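Local coordinates for response regulator receiver protein (Sinorhizobium medicae, PDB 2RDM) that probably acts as a receiver domain of two-component signalling, taking up a phosphoryl group on an aspartate, at residues A111-I114 and T115-Q119. The protein carries 1 engineered substitution. Residues are numbered along the deposited sequence; the frame is centred on the assembly and turned at random.
Sequences AQLI and TAVSQ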
# COMPACT_ATOMS: atom_id res chain seq x y z
N ALA A 111 2.62 21.97 3.81
CA ALA A 111 1.87 20.78 4.22
C ALA A 111 2.36 19.52 3.52
O ALA A 111 2.53 18.48 4.15
CB ALA A 111 0.39 20.98 3.97
N GLN A 112 2.61 19.61 2.21
CA GLN A 112 3.10 18.48 1.46
C GLN A 112 4.46 18.01 1.97
O GLN A 112 4.72 16.81 2.04
CB GLN A 112 3.23 18.87 -0.00
CG GLN A 112 1.96 18.72 -0.80
CD GLN A 112 2.12 19.36 -2.16
OE1 GLN A 112 1.89 20.56 -2.31
NE2 GLN A 112 2.52 18.58 -3.15
N LEU A 113 5.34 18.96 2.30
CA LEU A 113 6.68 18.62 2.75
C LEU A 113 6.59 17.88 4.09
O LEU A 113 7.21 16.82 4.27
CB LEU A 113 7.55 19.86 2.89
CG LEU A 113 8.93 19.69 3.56
CD1 LEU A 113 9.79 18.62 2.88
CD2 LEU A 113 9.67 21.02 3.58
N ILE A 114 5.79 18.43 4.99
CA ILE A 114 5.64 17.90 6.35
C ILE A 114 4.97 16.51 6.36
O ILE A 114 5.40 15.60 7.10
CB ILE A 114 4.83 18.90 7.23
CG1 ILE A 114 5.62 20.20 7.48
CG2 ILE A 114 4.43 18.27 8.54
CD1 ILE A 114 7.10 20.00 7.85
N THR A 115 3.92 16.36 5.55
CA THR A 115 3.24 15.08 5.36
C THR A 115 4.20 14.02 4.82
O THR A 115 4.23 12.93 5.33
CB THR A 115 2.00 15.24 4.45
OG1 THR A 115 1.07 16.14 5.07
CG2 THR A 115 1.32 13.90 4.25
N ALA A 116 5.00 14.37 3.81
CA ALA A 116 5.96 13.44 3.24
C ALA A 116 6.96 12.96 4.28
O ALA A 116 7.18 11.76 4.43
CB ALA A 116 6.70 14.09 2.06
N VAL A 117 7.53 13.90 5.02
CA VAL A 117 8.57 13.58 6.01
C VAL A 117 7.97 12.69 7.11
O VAL A 117 8.53 11.63 7.41
CB VAL A 117 9.23 14.87 6.58
CG1 VAL A 117 10.12 14.58 7.77
CG2 VAL A 117 10.08 15.55 5.50
N SER A 118 6.83 13.11 7.64
CA SER A 118 6.17 12.41 8.78
C SER A 118 5.71 11.00 8.41
O SER A 118 5.88 10.05 9.19
CB SER A 118 4.95 13.22 9.26
OG SER A 118 5.31 14.56 9.58
N GLN A 119 5.12 10.87 7.22
CA GLN A 119 4.66 9.58 6.71
C GLN A 119 5.82 8.58 6.57
O GLN A 119 5.70 7.42 6.93
CB GLN A 119 3.99 9.79 5.35
CG GLN A 119 3.47 8.58 4.68
CD GLN A 119 2.93 8.92 3.30
OE1 GLN A 119 2.21 9.91 3.14
NE2 GLN A 119 3.28 8.12 2.31
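Thr115 grips Ala111 O twice, once through the backbone and once through the side chain, a clear case of how hydroxyl residues inside a helix satisfy themselves on the carbonyl one turn back. Its N donates over 2.9 Å in a nearly straight bond, while OG1, also 2.9 Å from Ala111 O, comes in above the carbonyl plane from the opposite face. The chi1 of -61° makes this possible, folding OG1 back beside the backbone N and turning CG2 away from it. At Ala116 the side chain is a bare methyl, whose CB rests 3.4 Å from Gln112 O, the acceptor of its own N-H. That oxygen also accepts a hydrogen bond from ND2 of Asn122 of a second subunit, so this flank of the helix belongs to an intersubunit contact.

Both segments lie in helix 110-122, the last helix of the parallel, doubly wound alpha/beta receiver fold of the CheY family, and Val117 marks the side facing the sheet. Its CG2 lies 4.0 Å from Leu113 CD1; the two side chains run alongside each other in the same direction, and both reach Val55 of strand 53-57. Leu113 additionally touches Phe21 of helix 15-27. Ser118 then repeats the threonine pattern: N and OG approach Ile114 O from opposite faces, the hydroxyl at 2.7 Å and 35° out of the carbonyl plane. Ile114 CG2 sits 4.0 Å from Ser118 OG, placing a methyl beside the hydroxyl. Gln119 N continues the helical ladder, bonding to Thr115 O at 2.9 Å.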